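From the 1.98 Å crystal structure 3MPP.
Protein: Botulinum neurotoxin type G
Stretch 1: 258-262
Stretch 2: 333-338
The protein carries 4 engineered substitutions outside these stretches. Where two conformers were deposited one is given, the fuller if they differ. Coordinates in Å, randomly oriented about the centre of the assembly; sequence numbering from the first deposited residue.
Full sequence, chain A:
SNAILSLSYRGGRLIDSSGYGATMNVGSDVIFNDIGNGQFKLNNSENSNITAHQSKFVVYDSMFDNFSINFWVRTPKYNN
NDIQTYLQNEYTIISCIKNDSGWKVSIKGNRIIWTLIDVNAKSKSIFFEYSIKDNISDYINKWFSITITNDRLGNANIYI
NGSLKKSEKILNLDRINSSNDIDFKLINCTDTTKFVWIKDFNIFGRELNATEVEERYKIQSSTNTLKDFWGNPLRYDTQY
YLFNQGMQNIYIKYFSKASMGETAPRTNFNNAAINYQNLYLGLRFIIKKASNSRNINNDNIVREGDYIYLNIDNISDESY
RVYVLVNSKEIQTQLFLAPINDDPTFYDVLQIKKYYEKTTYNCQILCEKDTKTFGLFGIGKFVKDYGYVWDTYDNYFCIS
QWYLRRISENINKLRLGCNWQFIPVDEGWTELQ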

ATOM      1  N   ALA A 258      25.849 -19.921 -10.814  1.00 32.79           N
ATOM      2  CA  ALA A 258      25.278 -20.892  -9.883  1.00 39.84           C
ATOM      3  C   ALA A 258      23.802 -21.248 -10.102  1.00 35.07           C
ATOM      4  O   ALA A 258      23.268 -22.132  -9.424  1.00 38.15           O
ATOM      5  CB  ALA A 258      25.491 -20.412  -8.443  1.00 44.59           C
ATOM      6  N   SER A 259      23.148 -20.560 -11.026  1.00 27.95           N
ATOM      7  CA  SER A 259      21.710 -20.749 -11.240  1.00 32.71           C
ATOM      8  C   SER A 259      20.932 -20.400  -9.967  1.00 31.19           C
ATOM      9  O   SER A 259      20.004 -21.118  -9.602  1.00 29.48           O
ATOM     10  CB  SER A 259      21.409 -22.206 -11.629  1.00 30.73           C
ATOM     11  OG  SER A 259      22.017 -22.587 -12.868  1.00 38.07           O
ATOM     12  N   MET A 260      21.334 -19.329  -9.275  1.00 29.31           N
ATOM     13  CA  MET A 260      20.695 -18.947  -8.013  1.00 31.31           C
ATOM     14  C   MET A 260      20.418 -17.458  -7.921  1.00 26.01           C
ATOM     15  O   MET A 260      20.887 -16.680  -8.753  1.00 27.42           O
ATOM     16  CB  MET A 260      21.573 -19.340  -6.821  1.00 24.42           C
ATOM     17  CG  MET A 260      21.804 -20.834  -6.689  1.00 26.16           C
ATOM     18  SD  MET A 260      23.074 -21.217  -5.472  1.00 30.86           S
ATOM     19  CE  MET A 260      23.151 -22.994  -5.676  1.00 33.00           C
ATOM     20  N   GLY A 261      19.668 -17.074  -6.887  1.00 24.91           N
ATOM     21  CA  GLY A 261      19.503 -15.675  -6.533  1.00 23.10           C
ATOM     22  C   GLY A 261      20.391 -15.347  -5.355  1.00 24.68           C
ATOM     23  O   GLY A 261      20.329 -16.019  -4.322  1.00 25.94           O
ATOM     24  N   GLU A 262      21.240 -14.329  -5.507  1.00 23.92           N
ATOM     25  CA  GLU A 262      22.076 -13.862  -4.409  1.00 28.01           C
ATOM     26  C   GLU A 262      21.580 -12.468  -4.040  1.00 32.42           C
ATOM     27  O   GLU A 262      20.923 -11.817  -4.849  1.00 32.76           O
ATOM     28  CB  GLU A 262      23.544 -13.787  -4.853  1.00 30.88           C
ATOM     29  CG  GLU A 262      23.710 -13.037  -6.185  1.00 46.51           C
ATOM     30  CD  GLU A 262      25.158 -12.906  -6.655  1.00 60.95           C
ATOM     31  OE1 GLU A 262      26.056 -13.579  -6.088  1.00 58.68           O
ATOM     32  OE2 GLU A 262      25.390 -12.122  -7.602  1.00 58.20           O
TER
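Stretch 2, residues 333-338: TQLFLA

Stretch 2 runs across stretch 1 in largely extended form. Thr333 and Gln334 belong to a strand that begins earlier in the chain, and Phe336 to Ala338 lie in a strand that continues later in the chain; phi/psi values such as -67/137 at Gln334 and -101/111 at Leu337 keep the backbone stretched throughout. Stretch 1 is less regular. Ser259, at 61/40, has a positive phi, the left-handed region that turns the chain, after which Met260, Gly261 and Glu262 form a strand. The touching parts, taken end to end, lie 111° apart, so the two segments cross steeply instead of pairing along their lengths. The nearest approach of the backbones is at Ser259 and Leu337, whose CA atoms are 5.2 Å apart, and the whole contact buries 307 Å² summed over both sides.

One direct hydrogen bond ties the backbones together. The amide Leu337 N donates to Ser259 O at 2.9 Å, and its N-H...O angle of 173° is nearly linear, close to the ideal for such a bond. It is the only direct hydrogen bond between the stretches; the next backbone link, between Gly261 N and Leu335 O, runs through a water.

Two waters supply further polar links. Water 1 lies 2.7 Å from Ser259 OG and donates to Leu337 O at 2.8 Å, so a short hydroxyl side chain, with chi1 in the m well, is linked through it to the same residue whose amide meets the serine carbonyl. Water 2 accepts from Gly261 N at 2.8 Å and donates to Leu335 O at 2.7 Å, satisfying an amide and a carbonyl that do not meet directly.

The remaining contacts are by packing. The CA-to-CB bond of Leu337 points toward stretch 1, and its branched, apolar side chain, buried in the structure, brings CD1 to 3.5 Å from Gly261 N and 3.6 Å from Met260 C. The leucine methyl thus rests on the backbone of stretch 1. Gly261, with no side chain, lets the methyl lie against the bare backbone; a CB in ideal position would be 3.6 Å from Leu337 CD1, close but not a clash.

Met260 reaches stretch 2 differently. Its CA-to-CB bond points away overall, yet the long, flexible side chain, m, t and t in its three torsions, brings its end nearer. Met260 SD lies 3.4 Å from Gln334 NE2, a close contact between a polarisable sulfur and an amide group, while Met260 CG passes 3.8 Å from Leu335 O. Gln334 directs its CA-to-CB bond toward stretch 1, and its length lets the amide end meet the thioether.

Phe336 likewise starts away from stretch 1, but with chi1 in the t well its ring end comes nearer, so that Phe336 CE1 lies 3.7 Å from Ser259 CB. The approach to the ring is oblique. Here the small methylene of serine offers an apolar surface to the aromatic carbons, while its hydroxyl is engaged with water 1, so this one residue serves both polar and apolar contacts.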

ATOM      1  N   THR A 333      17.775 -24.931   1.559  1.00 22.86           N
ATOM      2  CA  THR A 333      18.392 -25.193   0.264  0.62 26.15           C
ATOM      3  C   THR A 333      18.220 -23.986  -0.638  1.00 28.40           C
ATOM      4  O   THR A 333      17.198 -23.290  -0.579  1.00 26.59           O
ATOM      5  CB  THR A 333      17.796 -26.446  -0.419  0.62 28.79           C
ATOM      6  OG1 THR A 333      17.844 -27.554   0.486  0.62 32.24           O
ATOM      7  CG2 THR A 333      18.561 -26.793  -1.684  0.62 28.84           C
ATOM      8  N   GLN A 334      19.234 -23.734  -1.455  1.00 24.24           N
ATOM      9  CA  GLN A 334      19.189 -22.638  -2.414  1.00 22.96           C
ATOM     10  C   GLN A 334      18.137 -22.949  -3.458  1.00 22.40           C
ATOM     11  O   GLN A 334      18.021 -24.094  -3.902  1.00 23.52           O
ATOM     12  CB  GLN A 334      20.569 -22.462  -3.059  1.00 21.17           C
ATOM     13  CG  GLN A 334      21.566 -21.796  -2.118  1.00 28.09           C
ATOM     14  CD  GLN A 334      22.945 -22.436  -2.161  1.00 38.29           C
ATOM     15  OE1 GLN A 334      23.075 -23.652  -2.171  1.00 35.97           O
ATOM     16  NE2 GLN A 334      23.976 -21.609  -2.175  1.00 35.30           N
ATOM     17  N   LEU A 335      17.340 -21.947  -3.828  1.00 20.83           N
ATOM     18  CA  LEU A 335      16.367 -22.131  -4.910  1.00 22.12           C
ATOM     19  C   LEU A 335      17.109 -22.195  -6.234  1.00 25.80           C
ATOM     20  O   LEU A 335      18.124 -21.517  -6.412  1.00 23.87           O
ATOM     21  CB  LEU A 335      15.333 -20.984  -4.932  1.00 19.28           C
ATOM     22  CG  LEU A 335      14.384 -21.010  -3.729  1.00 21.07           C
ATOM     23  CD1 LEU A 335      13.454 -19.790  -3.694  1.00 19.29           C
ATOM     24  CD2 LEU A 335      13.572 -22.318  -3.761  1.00 19.47           C
ATOM     25  N   PHE A 336      16.590 -23.013  -7.151  1.00 20.67           N
ATOM     26  CA  PHE A 336      17.204 -23.280  -8.452  1.00 22.37           C
ATOM     27  C   PHE A 336      16.480 -22.448  -9.504  1.00 25.36           C
ATOM     28  O   PHE A 336      15.304 -22.675  -9.769  1.00 24.33           O
ATOM     29  CB  PHE A 336      17.067 -24.782  -8.751  1.00 22.75           C
ATOM     30  CG  PHE A 336      17.609 -25.223 -10.110  1.00 29.34           C
ATOM     31  CD1 PHE A 336      18.873 -24.825 -10.555  1.00 29.71           C
ATOM     32  CD2 PHE A 336      16.869 -26.091 -10.908  1.00 30.25           C
ATOM     33  CE1 PHE A 336      19.366 -25.255 -11.796  1.00 35.41           C
ATOM     34  CE2 PHE A 336      17.357 -26.536 -12.153  1.00 30.16           C
ATOM     35  CZ  PHE A 336      18.602 -26.121 -12.594  1.00 28.51           C
ATOM     36  N   LEU A 337      17.157 -21.453 -10.076  1.00 20.76           N
ATOM     37  CA  LEU A 337      16.501 -20.575 -11.047  1.00 20.59           C
ATOM     38  C   LEU A 337      16.960 -21.081 -12.403  1.00 26.46           C
ATOM     39  O   LEU A 337      18.149 -20.974 -12.724  1.00 28.02           O
ATOM     40  CB  LEU A 337      16.891 -19.092 -10.826  1.00 21.40           C
ATOM     41  CG  LEU A 337      16.766 -18.569  -9.391  1.00 31.95           C
ATOM     42  CD1 LEU A 337      17.120 -17.065  -9.266  1.00 23.53           C
ATOM     43  CD2 LEU A 337      15.368 -18.854  -8.835  1.00 28.67           C
ATOM     44  N   ALA A 338      16.042 -21.672 -13.172  1.00 21.73           N
ATOM     45  CA  ALA A 338      16.430 -22.436 -14.376  1.00 23.68           C
ATOM     46  C   ALA A 338      15.422 -22.380 -15.534  1.00 22.54           C
ATOM     47  O   ALA A 338      14.242 -22.078 -15.335  1.00 25.92           O
ATOM     48  CB  ALA A 338      16.680 -23.889 -13.986  1.00 30.86           C
TER
HETATM   49  O   HOH W   1      20.333 -21.320 -14.506  1.00 38.56           O
HETATM   50  O   HOH W   2      18.750 -19.179  -5.238  1.00 28.03           O